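Local coordinates for mandelate racemase/muconate lactonizing enzyme family protein (Azoarcus sp., PDB 2QDE) that belongs to the mandelate racemase/muconate lactonizing enzyme family of the enolase superfamily and carries a barium ion in its barrel domain, at residues 129-134 with 315-320; 265-270 with 281-286. One frame throughout, in Å; residues are numbered along the deposited sequence.

Contact 1: 129-134 with 315-320; sequences GKTIER and ANDWIA
In the TIM-barrel domain, the loop 129-134, which leads into barrel strand 135-140, meets the turn that follows helix 303-315. Segment 315-320 starts at the last residue of that helix, and N316 is the first to leave helical angles. One hydrogen bond joins the two. The hydroxyl OG1 of T131 donates to the carbonyl O of A315 at 2.7 Å, approaching from above the carbonyl plane rather than along a lone pair, with a C=O...donor angle of 134°. Beside it the O of G129 lies 3.1 Å from both CA and CB of A315, the CA-H pointing at it only obliquely (127° at H).

The apolar part centres on a single methyl, CB of A320. Chi1 of T131 (-68°) puts CG2 anti to the backbone N, where it meets that CB at 4.0 Å. CD1 and CG2 of I132 each lie 3.9 Å from CB of A320.

The side chain of D317 crosses that of T131 at about a right angle, OD1 lying 4.1 Å from CG2 of T131, while OD2 forms a salt bridge with R288. The backbone N of D317 hydrogen-bonds to OE1 of E87 of a second subunit.

Within the turn N316 forms an Asx motif: its OD1 accepts, in the carbonyl plane, the backbone N-H of I319 at 3.0 Å (N to OD1).

Contact 2: 265-270 with 281-286; sequences DGLMIK and QRWLTL
Strand 266-269 and helix 277-290 belong to one beta-alpha unit of the TIM-barrel domain, and the contact is the classic packing of an outer helix against the barrel wall. The short segments run almost exactly antiparallel, at 176°, with their axes 10.8 Å apart. At the centre, I269 and W283 reach toward each other tip to tip. The methyl CD1 of I269 sits over one face of the indole, 3.8 Å from the centroid of the six-membered ring and 25° off its normal, a CH-pi contact. Its closest approach to a ring atom is 3.5 Å, to CE3 of W283. Both side chains leave their backbones with the gamma carbon anti to N (chi1 -172° for I269 CG1), so each extends straight across the gap.

Around this pair, the far end of the indole reaches the strand, touching a side-chain carbon and a backbone oxygen, both obliquely to the ring. CH2 of W283 lies 3.8 Å from CB of L267 and 3.5 Å from the carbonyl O of M268, an oxygen whose hydrogen bond comes from NZ of K273. L284 adds a flank, its CD2 lying 4.4 Å from CD1 of I269.

Further out, the strand itself is held by backbone hydrogen bonds of L267 with I295 and of M268 with A245. M268 points the other way, and its side chain packs on I295 and on the metal ligand D246. L255 and V294 also pack on the indole, whose polar edge is tied down in a way that would help fix the ring's rotation: NE1 of W283 donates to the carbonyl O of A249.

In the fold
Contact 1 closes the larger circuit of the chain, and contact 2 lies within the sequence it spans, so the same barrel is tied at its first strand's approach and again at a later beta-alpha unit. Their centres are about 15 Å apart, yet they touch: OD1 of N316 lies 3.3 Å from CD1 of L284, and CD1 of I319 packs 4.1 Å from CG2 of I269. L284 and I319 thus bridge the two. Contact 2 comes near the metal site: the side chain of M268 is about 6 Å from the barium ion bound by D195, N197, E221 and D246. Both contacts also touch the second subunit.

Contact 1: 129-134 with 315-320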
loop_
_atom_site.group_PDB
_atom_site.type_symbol
_atom_site.label_atom_id
_atom_site.label_comp_id
_atom_site.label_asym_id
_atom_site.label_seq_id
_atom_site.Cartn_x
_atom_site.Cartn_y
_atom_site.Cartn_z
ATOM N N GLY A 129 -5.440 -39.543 -9.601
ATOM C CA GLY A 129 -4.577 -40.713 -9.640
ATOM C C GLY A 129 -3.673 -40.827 -8.427
ATOM O O GLY A 129 -3.441 -39.842 -7.730
ATOM N N LYS A 130 -3.157 -42.026 -8.172
ATOM C CA LYS A 130 -2.281 -42.246 -7.026
ATOM C C LYS A 130 -0.883 -41.671 -7.280
ATOM O O LYS A 130 -0.026 -42.328 -7.871
ATOM C CB LYS A 130 -2.174 -43.741 -6.709
ATOM C CG LYS A 130 -1.473 -44.022 -5.383
ATOM C CD LYS A 130 -1.167 -45.499 -5.160
ATOM C CE LYS A 130 -2.429 -46.331 -5.001
ATOM N NZ LYS A 130 -2.096 -47.746 -4.658
ATOM N N THR A 131 -0.662 -40.445 -6.814
ATOM C CA THR A 131 0.621 -39.767 -6.990
ATOM C C THR A 131 1.737 -40.385 -6.151
ATOM O O THR A 131 2.871 -40.496 -6.613
ATOM C CB THR A 131 0.477 -38.266 -6.680
ATOM O OG1 THR A 131 -0.343 -37.669 -7.692
ATOM C CG2 THR A 131 1.835 -37.576 -6.663
ATOM N N ILE A 132 1.425 -40.769 -4.919
ATOM C CA ILE A 132 2.400 -41.433 -4.061
ATOM C C ILE A 132 1.697 -42.675 -3.508
ATOM O O ILE A 132 0.484 -42.668 -3.317
ATOM C CB ILE A 132 2.896 -40.526 -2.906
ATOM C CG1 ILE A 132 1.718 -40.019 -2.072
ATOM C CG2 ILE A 132 3.704 -39.372 -3.475
ATOM C CD1 ILE A 132 2.143 -39.239 -0.852
ATOM N N GLU A 133 2.448 -43.743 -3.263
ATOM C CA GLU A 133 1.844 -44.984 -2.784
ATOM C C GLU A 133 1.541 -45.017 -1.294
ATOM O O GLU A 133 0.618 -45.708 -0.858
ATOM C CB GLU A 133 2.731 -46.162 -3.179
ATOM C CG GLU A 133 2.910 -46.252 -4.686
ATOM C CD GLU A 133 3.973 -47.241 -5.099
ATOM O OE1 GLU A 133 5.035 -47.301 -4.426
ATOM O OE2 GLU A 133 3.753 -47.947 -6.109
ATOM N N ARG A 134 2.310 -44.275 -0.511
ATOM C CA ARG A 134 2.089 -44.222 0.923
ATOM C C ARG A 134 2.343 -42.807 1.413
ATOM O O ARG A 134 3.098 -42.050 0.802
ATOM C CB ARG A 134 2.986 -45.225 1.649
ATOM C CG ARG A 134 4.463 -44.978 1.508
ATOM C CD ARG A 134 5.219 -46.069 2.234
ATOM N NE ARG A 134 6.656 -45.823 2.260
ATOM C CZ ARG A 134 7.532 -46.600 2.888
ATOM N NH1 ARG A 134 7.114 -47.681 3.545
ATOM N NH2 ARG A 134 8.819 -46.293 2.871
ATOM N N ALA A 315 -3.268 -38.604 -3.757
ATOM C CA ALA A 315 -3.496 -38.163 -5.128
ATOM C C ALA A 315 -3.061 -36.735 -5.453
ATOM O O ALA A 315 -2.437 -36.500 -6.490
ATOM C CB ALA A 315 -4.975 -38.338 -5.491
ATOM N N ASN A 316 -3.390 -35.788 -4.578
ATOM C CA ASN A 316 -3.059 -34.383 -4.823
ATOM C C ASN A 316 -1.560 -34.113 -4.858
ATOM O O ASN A 316 -0.862 -34.233 -3.853
ATOM C CB ASN A 316 -3.750 -33.496 -3.785
ATOM C CG ASN A 316 -3.578 -32.023 -4.074
ATOM O OD1 ASN A 316 -2.636 -31.395 -3.598
ATOM N ND2 ASN A 316 -4.484 -31.466 -4.870
ATOM N N ASP A 317 -1.084 -33.738 -6.039
ATOM C CA ASP A 317 0.327 -33.474 -6.272
ATOM C C ASP A 317 0.975 -32.506 -5.286
ATOM O O ASP A 317 2.086 -32.738 -4.812
ATOM C CB ASP A 317 0.527 -32.952 -7.690
ATOM C CG ASP A 317 1.985 -32.829 -8.050
ATOM O OD1 ASP A 317 2.673 -33.875 -8.083
ATOM O OD2 ASP A 317 2.441 -31.694 -8.287
ATOM N N TRP A 318 0.277 -31.425 -4.968
ATOM C CA TRP A 318 0.828 -30.452 -4.050
ATOM C C TRP A 318 1.000 -30.970 -2.632
ATOM O O TRP A 318 2.065 -30.828 -2.045
ATOM C CB TRP A 318 -0.032 -29.190 -4.006
ATOM C CG TRP A 318 0.633 -28.143 -3.173
ATOM C CD1 TRP A 318 0.330 -27.790 -1.886
ATOM C CD2 TRP A 318 1.791 -27.391 -3.536
ATOM N NE1 TRP A 318 1.235 -26.861 -1.425
ATOM C CE2 TRP A 318 2.143 -26.599 -2.419
ATOM C CE3 TRP A 318 2.569 -27.308 -4.701
ATOM C CZ2 TRP A 318 3.246 -25.732 -2.432
ATOM C CZ3 TRP A 318 3.668 -26.447 -4.715
ATOM C CH2 TRP A 318 3.993 -25.671 -3.584
ATOM N N ILE A 319 -0.044 -31.571 -2.077
ATOM C CA ILE A 319 0.049 -32.044 -0.711
ATOM C C ILE A 319 0.882 -33.316 -0.556
ATOM O O ILE A 319 1.340 -33.627 0.545
ATOM C CB ILE A 319 -1.361 -32.237 -0.098
ATOM C CG1 ILE A 319 -1.269 -32.166 1.430
ATOM C CG2 ILE A 319 -1.955 -33.557 -0.550
ATOM C CD1 ILE A 319 -2.601 -31.977 2.117
ATOM N N ALA A 320 1.102 -34.028 -1.660
ATOM C CA ALA A 320 1.896 -35.256 -1.636
ATOM C C ALA A 320 3.370 -34.978 -1.322
ATOM O O ALA A 320 4.178 -35.902 -1.238
ATOM C CB ALA A 320 1.778 -35.986 -2.979
#

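Contact 2: 265-270 with 281-286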
loop_
_atom_site.group_PDB
_atom_site.type_symbol
_atom_site.label_atom_id
_atom_site.label_comp_id
_atom_site.label_asym_id
_atom_site.label_seq_id
_atom_site.Cartn_x
_atom_site.Cartn_y
_atom_site.Cartn_z
ATOM N N ASP A 265 3.650 -18.899 7.456
ATOM C CA ASP A 265 4.833 -19.537 6.883
ATOM C C ASP A 265 4.487 -20.956 6.430
ATOM O O ASP A 265 5.303 -21.647 5.822
ATOM C CB ASP A 265 5.947 -19.593 7.926
ATOM C CG ASP A 265 6.429 -18.214 8.331
ATOM O OD1 ASP A 265 6.932 -17.493 7.445
ATOM O OD2 ASP A 265 6.299 -17.854 9.527
ATOM N N GLY A 266 3.262 -21.377 6.734
ATOM C CA GLY A 266 2.808 -22.713 6.381
ATOM C C GLY A 266 1.329 -22.834 6.692
ATOM O O GLY A 266 0.771 -21.960 7.357
ATOM N N LEU A 267 0.698 -23.918 6.244
ATOM C CA LEU A 267 -0.742 -24.088 6.451
ATOM C C LEU A 267 -1.152 -25.502 6.864
ATOM O O LEU A 267 -0.458 -26.467 6.557
ATOM C CB LEU A 267 -1.476 -23.745 5.149
ATOM C CG LEU A 267 -1.126 -22.453 4.402
ATOM C CD1 LEU A 267 -1.592 -22.565 2.949
ATOM C CD2 LEU A 267 -1.761 -21.260 5.087
ATOM N N MET A 268 -2.278 -25.613 7.567
ATOM C CA MET A 268 -2.813 -26.917 7.954
ATOM C C MET A 268 -4.200 -26.985 7.328
ATOM O O MET A 268 -4.901 -25.976 7.241
ATOM C CB MET A 268 -2.980 -27.086 9.472
ATOM C CG MET A 268 -2.312 -26.066 10.357
ATOM S SD MET A 268 -0.531 -26.048 10.255
ATOM C CE MET A 268 -0.177 -27.772 10.247
ATOM N N ILE A 269 -4.602 -28.169 6.892
ATOM C CA ILE A 269 -5.921 -28.319 6.310
ATOM C C ILE A 269 -6.639 -29.522 6.917
ATOM O O ILE A 269 -6.007 -30.414 7.475
ATOM C CB ILE A 269 -5.826 -28.524 4.778
ATOM C CG1 ILE A 269 -7.221 -28.494 4.145
ATOM C CG2 ILE A 269 -5.157 -29.861 4.473
ATOM C CD1 ILE A 269 -7.218 -28.694 2.641
ATOM N N LYS A 270 -7.966 -29.510 6.840
ATOM C CA LYS A 270 -8.795 -30.636 7.278
ATOM C C LYS A 270 -9.879 -30.679 6.216
ATOM O O LYS A 270 -10.430 -29.640 5.854
ATOM C CB LYS A 270 -9.424 -30.414 8.663
ATOM C CG LYS A 270 -8.457 -30.570 9.829
ATOM C CD LYS A 270 -9.202 -30.703 11.148
ATOM C CE LYS A 270 -8.248 -30.808 12.337
ATOM N NZ LYS A 270 -7.430 -29.585 12.498
ATOM N N GLN A 281 -9.530 -29.580 -3.010
ATOM C CA GLN A 281 -8.666 -29.460 -4.185
ATOM C C GLN A 281 -8.489 -27.989 -4.562
ATOM O O GLN A 281 -7.402 -27.563 -4.947
ATOM C CB GLN A 281 -9.254 -30.234 -5.371
ATOM C CG GLN A 281 -9.306 -31.745 -5.171
ATOM C CD GLN A 281 -9.865 -32.464 -6.381
ATOM O OE1 GLN A 281 -9.137 -33.142 -7.117
ATOM N NE2 GLN A 281 -11.161 -32.306 -6.603
ATOM N N ARG A 282 -9.567 -27.217 -4.452
ATOM C CA ARG A 282 -9.502 -25.793 -4.766
ATOM C C ARG A 282 -8.599 -25.109 -3.731
ATOM O O ARG A 282 -7.750 -24.293 -4.070
ATOM C CB ARG A 282 -10.911 -25.190 -4.742
ATOM C CG ARG A 282 -11.846 -25.788 -5.799
ATOM C CD ARG A 282 -13.253 -25.217 -5.704
ATOM N NE ARG A 282 -14.132 -25.772 -6.733
ATOM C CZ ARG A 282 -15.458 -25.656 -6.735
ATOM N NH1 ARG A 282 -16.080 -25.002 -5.762
ATOM N NH2 ARG A 282 -16.167 -26.205 -7.714
ATOM N N TRP A 283 -8.799 -25.475 -2.471
ATOM C CA TRP A 283 -8.034 -24.959 -1.338
ATOM C C TRP A 283 -6.537 -25.194 -1.591
ATOM O O TRP A 283 -5.705 -24.304 -1.393
ATOM C CB TRP A 283 -8.471 -25.719 -0.084
ATOM C CG TRP A 283 -8.118 -25.118 1.251
ATOM C CD1 TRP A 283 -8.970 -24.478 2.102
ATOM C CD2 TRP A 283 -6.869 -25.233 1.947
ATOM N NE1 TRP A 283 -8.341 -24.203 3.289
ATOM C CE2 TRP A 283 -7.050 -24.654 3.224
ATOM C CE3 TRP A 283 -5.620 -25.776 1.619
ATOM C CZ2 TRP A 283 -6.022 -24.604 4.180
ATOM C CZ3 TRP A 283 -4.597 -25.727 2.571
ATOM C CH2 TRP A 283 -4.807 -25.146 3.834
ATOM N N LEU A 284 -6.214 -26.404 -2.042
ATOM C CA LEU A 284 -4.837 -26.791 -2.318
ATOM C C LEU A 284 -4.270 -26.092 -3.554
ATOM O O LEU A 284 -3.058 -26.064 -3.762
ATOM C CB LEU A 284 -4.743 -28.320 -2.449
ATOM C CG LEU A 284 -4.931 -29.065 -1.116
ATOM C CD1 LEU A 284 -4.933 -30.569 -1.334
ATOM C CD2 LEU A 284 -3.821 -28.671 -0.146
ATOM N N THR A 285 -5.148 -25.535 -4.379
ATOM C CA THR A 285 -4.700 -24.798 -5.557
ATOM C C THR A 285 -4.119 -23.478 -5.058
ATOM O O THR A 285 -3.065 -23.030 -5.510
ATOM C CB THR A 285 -5.867 -24.505 -6.513
ATOM O OG1 THR A 285 -6.333 -25.735 -7.072
ATOM C CG2 THR A 285 -5.425 -23.574 -7.640
ATOM N N LEU A 286 -4.818 -22.858 -4.113
ATOM C CA LEU A 286 -4.342 -21.605 -3.543
ATOM C C LEU A 286 -3.059 -21.859 -2.753
ATOM O O LEU A 286 -2.144 -21.037 -2.771
ATOM C CB LEU A 286 -5.416 -20.991 -2.637
ATOM C CG LEU A 286 -6.345 -19.961 -3.290
ATOM C CD1 LEU A 286 -6.942 -20.496 -4.592
ATOM C CD2 LEU A 286 -7.445 -19.607 -2.309
#